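Local atomic coordinates of tRNA (uracil(54)-C(5))-methyltransferase (Pyrococcus abyssi, PDB entry 2JJQ), a protein that methylates carbon 5 of uridine 54 in tRNA, using S-adenosyl-L-methionine as methyl donor and releasing S-adenosyl-L-homocysteine. Residues V118-R130 against F270-V282. Numbering follows the deposited sequence.
Sequences VVPSPKIFGHRNR and FFQTNSYQAVNLV. With SAH (S-adenosyl-L-homocysteine), chain B.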
loop_
_atom_site.group_PDB
_atom_site.type_symbol
_atom_site.label_atom_id
_atom_site.label_comp_id
_atom_site.label_asym_id
_atom_site.label_seq_id
_atom_site.Cartn_x
_atom_site.Cartn_y
_atom_site.Cartn_z
ATOM N N VAL A 118 16.755 0.665 -7.665
ATOM C CA VAL A 118 15.387 1.070 -7.321
ATOM C C VAL A 118 14.641 1.525 -8.595
ATOM O O VAL A 118 15.004 2.562 -9.210
ATOM C CB VAL A 118 15.345 2.185 -6.257
ATOM C CG1 VAL A 118 13.895 2.472 -5.866
ATOM C CG2 VAL A 118 16.126 1.769 -4.982
ATOM N N VAL A 119 13.613 0.791 -8.978
ATOM C CA VAL A 119 12.855 1.151 -10.193
ATOM C C VAL A 119 11.851 2.248 -9.874
ATOM O O VAL A 119 11.043 2.070 -8.944
ATOM C CB VAL A 119 12.124 -0.099 -10.742
ATOM C CG1 VAL A 119 11.284 0.203 -12.021
ATOM C CG2 VAL A 119 13.129 -1.266 -10.921
ATOM N N PRO A 120 11.918 3.378 -10.611
ATOM C CA PRO A 120 10.999 4.506 -10.392
ATOM C C PRO A 120 9.588 4.093 -10.671
ATOM O O PRO A 120 9.336 3.221 -11.526
ATOM C CB PRO A 120 11.449 5.572 -11.433
ATOM C CG PRO A 120 12.779 5.118 -11.950
ATOM C CD PRO A 120 12.824 3.620 -11.754
ATOM N N SER A 121 8.655 4.633 -9.888
ATOM C CA SER A 121 7.239 4.508 -10.236
ATOM C C SER A 121 6.989 5.218 -11.596
ATOM O O SER A 121 7.550 6.323 -11.826
ATOM C CB SER A 121 6.382 5.101 -9.136
ATOM O OG SER A 121 5.009 4.939 -9.463
ATOM N N PRO A 122 6.244 4.557 -12.522
ATOM C CA PRO A 122 5.999 5.146 -13.857
ATOM C C PRO A 122 5.314 6.484 -13.738
ATOM O O PRO A 122 5.538 7.367 -14.595
ATOM C CB PRO A 122 5.106 4.095 -14.523
ATOM C CG PRO A 122 5.654 2.769 -13.989
ATOM C CD PRO A 122 5.999 3.100 -12.519
ATOM N N LYS A 123 4.500 6.649 -12.699
ATOM C CA LYS A 123 3.847 7.937 -12.401
ATOM C C LYS A 123 3.989 8.235 -10.948
ATOM O O LYS A 123 4.026 7.318 -10.154
ATOM C CB LYS A 123 2.373 7.930 -12.762
ATOM C CG LYS A 123 2.055 7.682 -14.238
ATOM C CD LYS A 123 0.555 7.949 -14.420
ATOM C CE LYS A 123 0.090 7.761 -15.867
ATOM N NZ LYS A 123 0.284 8.948 -16.727
ATOM N N ILE A 124 4.076 9.514 -10.567
ATOM C CA ILE A 124 4.197 9.795 -9.136
ATOM C C ILE A 124 3.110 10.724 -8.659
ATOM O O ILE A 124 3.079 11.111 -7.477
ATOM C CB ILE A 124 5.538 10.440 -8.788
ATOM C CG1 ILE A 124 5.747 11.703 -9.643
ATOM C CG2 ILE A 124 6.699 9.451 -8.998
ATOM C CD1 ILE A 124 6.996 12.498 -9.183
ATOM N N PHE A 125 2.244 11.105 -9.584
ATOM C CA PHE A 125 0.920 11.590 -9.185
ATOM C C PHE A 125 -0.179 10.900 -10.055
ATOM O O PHE A 125 0.024 10.586 -11.251
ATOM C CB PHE A 125 0.854 13.130 -9.137
ATOM C CG PHE A 125 1.717 13.769 -8.030
ATOM C CD1 PHE A 125 1.239 13.887 -6.720
ATOM C CD2 PHE A 125 3.007 14.247 -8.305
ATOM C CE1 PHE A 125 2.025 14.496 -5.698
ATOM C CE2 PHE A 125 3.824 14.848 -7.276
ATOM C CZ PHE A 125 3.321 14.980 -5.993
ATOM N N GLY A 126 -1.323 10.612 -9.444
ATOM C CA GLY A 126 -2.332 9.815 -10.143
ATOM C C GLY A 126 -2.123 8.304 -10.063
ATOM O O GLY A 126 -2.942 7.555 -10.597
ATOM N N HIS A 127 -1.052 7.860 -9.401
ATOM C CA HIS A 127 -0.701 6.404 -9.364
ATOM C C HIS A 127 -1.482 5.613 -8.326
ATOM O O HIS A 127 -1.588 4.368 -8.411
ATOM C CB HIS A 127 0.789 6.207 -9.072
ATOM C CG HIS A 127 1.209 6.819 -7.778
ATOM N ND1 HIS A 127 1.315 8.185 -7.624
ATOM C CD2 HIS A 127 1.495 6.279 -6.573
ATOM C CE1 HIS A 127 1.636 8.461 -6.373
ATOM N NE2 HIS A 127 1.741 7.324 -5.710
ATOM N N ARG A 128 -1.976 6.311 -7.295
ATOM C CA ARG A 128 -2.562 5.627 -6.178
ATOM C C ARG A 128 -4.035 5.299 -6.493
ATOM O O ARG A 128 -4.786 6.183 -6.924
ATOM C CB ARG A 128 -2.472 6.527 -4.935
ATOM C CG ARG A 128 -2.716 5.741 -3.677
ATOM C CD ARG A 128 -2.412 6.505 -2.414
ATOM N NE ARG A 128 -3.113 5.751 -1.395
ATOM C CZ ARG A 128 -2.603 4.709 -0.740
ATOM N NH1 ARG A 128 -1.335 4.354 -0.912
ATOM N NH2 ARG A 128 -3.353 4.056 0.132
ATOM N N ASN A 129 -4.452 4.069 -6.201
ATOM C CA ASN A 129 -5.740 3.590 -6.632
ATOM C C ASN A 129 -6.745 3.394 -5.488
ATOM O O ASN A 129 -7.842 2.863 -5.731
ATOM C CB ASN A 129 -5.525 2.318 -7.449
ATOM C CG ASN A 129 -4.987 1.160 -6.585
ATOM O OD1 ASN A 129 -5.249 1.133 -5.377
ATOM N ND2 ASN A 129 -4.173 0.269 -7.176
ATOM N N ARG A 130 -6.397 3.846 -4.271
ATOM C CA ARG A 130 -7.323 3.882 -3.130
ATOM C C ARG A 130 -6.979 5.073 -2.220
ATOM O O ARG A 130 -5.815 5.274 -1.901
ATOM C CB ARG A 130 -7.277 2.565 -2.334
ATOM C CG ARG A 130 -8.226 2.528 -1.167
ATOM C CD ARG A 130 -7.944 1.449 -0.128
ATOM N NE ARG A 130 -8.857 1.679 0.996
ATOM C CZ ARG A 130 -9.227 0.789 1.902
ATOM N NH1 ARG A 130 -8.722 -0.440 1.881
ATOM N NH2 ARG A 130 -10.095 1.134 2.852
ATOM N N PHE A 270 -7.937 -6.285 -0.377
ATOM C CA PHE A 270 -6.672 -5.507 -0.550
ATOM C C PHE A 270 -6.222 -5.656 -2.001
ATOM O O PHE A 270 -6.377 -6.723 -2.575
ATOM C CB PHE A 270 -5.572 -6.009 0.388
ATOM C CG PHE A 270 -4.209 -5.453 0.056
ATOM C CD1 PHE A 270 -3.855 -4.180 0.478
ATOM C CD2 PHE A 270 -3.339 -6.145 -0.784
ATOM C CE1 PHE A 270 -2.615 -3.650 0.134
ATOM C CE2 PHE A 270 -2.097 -5.613 -1.123
ATOM C CZ PHE A 270 -1.739 -4.389 -0.670
ATOM N N PHE A 271 -5.684 -4.594 -2.594
ATOM C CA PHE A 271 -5.022 -4.693 -3.908
ATOM C C PHE A 271 -3.801 -3.714 -3.860
ATOM O O PHE A 271 -3.869 -2.656 -3.184
ATOM C CB PHE A 271 -5.971 -4.288 -5.062
ATOM C CG PHE A 271 -5.394 -4.627 -6.434
ATOM C CD1 PHE A 271 -5.315 -5.944 -6.845
ATOM C CD2 PHE A 271 -4.874 -3.630 -7.254
ATOM C CE1 PHE A 271 -4.740 -6.282 -8.089
ATOM C CE2 PHE A 271 -4.300 -3.968 -8.517
ATOM C CZ PHE A 271 -4.234 -5.293 -8.904
ATOM N N GLN A 272 -2.679 -4.107 -4.480
ATOM C CA GLN A 272 -1.538 -3.223 -4.481
ATOM C C GLN A 272 -2.028 -1.776 -4.792
ATOM O O GLN A 272 -2.831 -1.572 -5.721
ATOM C CB GLN A 272 -0.541 -3.649 -5.569
ATOM C CG GLN A 272 -0.179 -5.134 -5.525
ATOM C CD GLN A 272 0.780 -5.339 -4.414
ATOM O OE1 GLN A 272 1.454 -4.390 -3.997
ATOM N NE2 GLN A 272 0.843 -6.562 -3.885
ATOM N N THR A 273 -1.510 -0.783 -4.060
ATOM C CA THR A 273 -2.058 0.580 -4.144
ATOM C C THR A 273 -1.518 1.417 -5.298
ATOM O O THR A 273 -2.082 2.458 -5.587
ATOM C CB THR A 273 -1.846 1.351 -2.857
ATOM O OG1 THR A 273 -0.447 1.335 -2.533
ATOM C CG2 THR A 273 -2.608 0.665 -1.713
ATOM N N ASN A 274 -0.410 1.002 -5.898
ATOM C CA ASN A 274 0.172 1.753 -7.009
ATOM C C ASN A 274 0.012 0.909 -8.265
ATOM O O ASN A 274 0.754 -0.022 -8.512
ATOM C CB ASN A 274 1.624 2.112 -6.674
ATOM C CG ASN A 274 2.339 2.830 -7.807
ATOM O OD1 ASN A 274 1.916 2.796 -8.977
ATOM N ND2 ASN A 274 3.492 3.412 -7.472
ATOM N N SER A 275 -1.004 1.221 -9.047
ATOM C CA SER A 275 -1.311 0.302 -10.150
ATOM C C SER A 275 -0.163 0.273 -11.143
ATOM O O SER A 275 0.092 -0.769 -11.770
ATOM C CB SER A 275 -2.606 0.707 -10.862
ATOM O OG SER A 275 -3.701 0.553 -9.959
ATOM N N TYR A 276 0.532 1.406 -11.300
ATOM C CA TYR A 276 1.537 1.510 -12.394
ATOM C C TYR A 276 2.722 0.660 -12.103
ATOM O O TYR A 276 3.181 -0.123 -12.950
ATOM C CB TYR A 276 1.951 2.957 -12.595
ATOM C CG TYR A 276 0.816 3.728 -13.243
ATOM C CD1 TYR A 276 0.663 3.732 -14.623
ATOM C CD2 TYR A 276 -0.155 4.368 -12.464
ATOM C CE1 TYR A 276 -0.417 4.408 -15.233
ATOM C CE2 TYR A 276 -1.221 5.051 -13.069
ATOM C CZ TYR A 276 -1.342 5.050 -14.442
ATOM O OH TYR A 276 -2.378 5.746 -15.054
ATOM N N GLN A 277 3.176 0.751 -10.861
ATOM C CA GLN A 277 4.296 -0.113 -10.426
ATOM C C GLN A 277 3.853 -1.533 -10.266
ATOM O O GLN A 277 4.682 -2.439 -10.339
ATOM C CB GLN A 277 4.737 0.223 -9.056
ATOM C CG GLN A 277 5.866 1.046 -8.904
ATOM C CD GLN A 277 7.201 0.665 -9.596
ATOM O OE1 GLN A 277 7.349 -0.175 -10.525
ATOM N NE2 GLN A 277 8.168 1.437 -9.188
ATOM N N ALA A 278 2.571 -1.744 -9.948
ATOM C CA ALA A 278 2.084 -3.116 -9.775
ATOM C C ALA A 278 2.351 -3.878 -11.074
ATOM O O ALA A 278 2.572 -5.073 -11.042
ATOM C CB ALA A 278 0.610 -3.097 -9.448
ATOM N N VAL A 279 2.237 -3.194 -12.214
ATOM C CA VAL A 279 2.479 -3.831 -13.517
ATOM C C VAL A 279 3.946 -4.304 -13.515
ATOM O O VAL A 279 4.235 -5.448 -13.901
ATOM C CB VAL A 279 2.182 -2.885 -14.689
ATOM C CG1 VAL A 279 2.657 -3.496 -16.009
ATOM C CG2 VAL A 279 0.648 -2.592 -14.734
ATOM N N ASN A 280 4.868 -3.434 -13.108
ATOM C CA ASN A 280 6.295 -3.863 -13.091
ATOM C C ASN A 280 6.520 -5.013 -12.096
ATOM O O ASN A 280 7.322 -5.901 -12.346
ATOM C CB ASN A 280 7.178 -2.694 -12.720
ATOM C CG ASN A 280 7.284 -1.687 -13.833
ATOM O OD1 ASN A 280 7.022 -2.006 -15.016
ATOM N ND2 ASN A 280 7.688 -0.478 -13.491
ATOM N N LEU A 281 5.803 -4.972 -10.974
ATOM C CA LEU A 281 5.984 -5.982 -9.906
ATOM C C LEU A 281 5.556 -7.366 -10.382
ATOM O O LEU A 281 6.298 -8.339 -10.240
ATOM C CB LEU A 281 5.164 -5.518 -8.675
ATOM C CG LEU A 281 5.171 -6.443 -7.464
ATOM C CD1 LEU A 281 6.620 -6.585 -7.021
ATOM C CD2 LEU A 281 4.266 -5.794 -6.414
ATOM N N VAL A 282 4.381 -7.484 -11.012
ATOM C CA VAL A 282 3.945 -8.823 -11.493
ATOM C C VAL A 282 4.835 -9.286 -12.643
ATOM O O VAL A 282 5.106 -10.453 -12.748
ATOM C CB VAL A 282 2.445 -8.907 -11.883
ATOM C CG1 VAL A 282 1.596 -8.605 -10.654
ATOM C CG2 VAL A 282 2.055 -7.908 -13.002
HETATM N N SAH B . 0.782 -11.246 -2.421
HETATM C CA SAH B . -0.407 -10.514 -1.874
HETATM C CB SAH B . -0.019 -9.649 -0.676
HETATM C CG SAH B . 0.437 -10.460 0.516
HETATM S SD SAH B . 0.186 -9.436 1.976
HETATM C C SAH B . -0.923 -9.592 -2.955
HETATM O O SAH B . -2.003 -8.987 -2.874
HETATM O OXT SAH B . -0.227 -9.413 -3.944
HETATM C "C5'" SAH B . 0.557 -10.672 3.195
HETATM C "C4'" SAH B . -0.551 -11.740 3.224
HETATM O "O4'" SAH B . -0.369 -12.672 4.322
HETATM C "C3'" SAH B . -1.962 -11.182 3.406
HETATM O "O3'" SAH B . -2.745 -11.524 2.244
HETATM C "C2'" SAH B . -2.476 -11.853 4.705
HETATM O "O2'" SAH B . -3.858 -12.226 4.706
HETATM C "C1'" SAH B . -1.658 -13.107 4.794
HETATM N N9 SAH B . -1.281 -13.601 6.114
HETATM C C8 SAH B . -0.985 -12.882 7.224
HETATM N N7 SAH B . -0.561 -13.732 8.197
HETATM C C5 SAH B . -0.553 -14.979 7.698
HETATM C C6 SAH B . -0.208 -16.331 8.183
HETATM N N6 SAH B . 0.220 -16.453 9.464
HETATM N N1 SAH B . -0.354 -17.374 7.301
HETATM C C2 SAH B . -0.789 -17.210 6.033
HETATM N N3 SAH B . -1.130 -16.006 5.550
HETATM C C4 SAH B . -1.018 -14.896 6.318
HETATM O O HOH W 1 -3.598 8.205 -13.245
HETATM O O HOH W 2 -5.931 -0.824 -3.344
#
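Asn-129 reaches into the turn that leads to helix 275-288 and grips it with both hydrogens of its amide. ND2 gives one to Gln-272 O (2.7 Å), in the plane of that carbonyl, and the other to Ser-275 OG (2.8 Å); both bonds are nearly straight and close to the amide plane, so the group's rotation is fixed. Its CG sits between backbone N and carbonyl carbon (chi1 67°), which turns the short amide back to the turn while Asn-129 N bonds to Thr-273 O. Serine suits position 275 because its OG accepts from Asn-129 and is also hydrogen-bonded to Glu-256. With Ser-275 N bonded to His-127 O, the backbones form a single bridge between Arg-128 and Asn-274.

Asn-274 is the N-cap: its OD1 takes Gln-277 N in a straight bond (3.1 Å) from above the carbonyl plane, and its ND2 gives an in-plane bond to Ser-121 OG (2.9 Å). That hydroxyl in turn donates a hydrogen bond to Lys-123 O. Farther along, Gln-277 is long enough for NE2 to reach Val-119 O (3.0 Å) in a bent bond from above the carbonyl plane; NE2 also bonds to Asp-410 O.

The outer side is looser and largely apolar. Lys-123 lays CD over one face of the Tyr-276 ring, 3.7 Å from its centroid, while Pro-122 rests against Tyr-276 CB; Lys-123 and Pro-122 are exposed, and a water links Gly-126 O to Tyr-276 OH.

Gln-272 NE2 binds the SAH carboxylate at OXT (3.0 Å). The buried bonds hold the linker between strands 117-119 and 130-136 to an N-capped helix beside the cofactor pocket of a class I-like SAM-dependent methyltransferase fold.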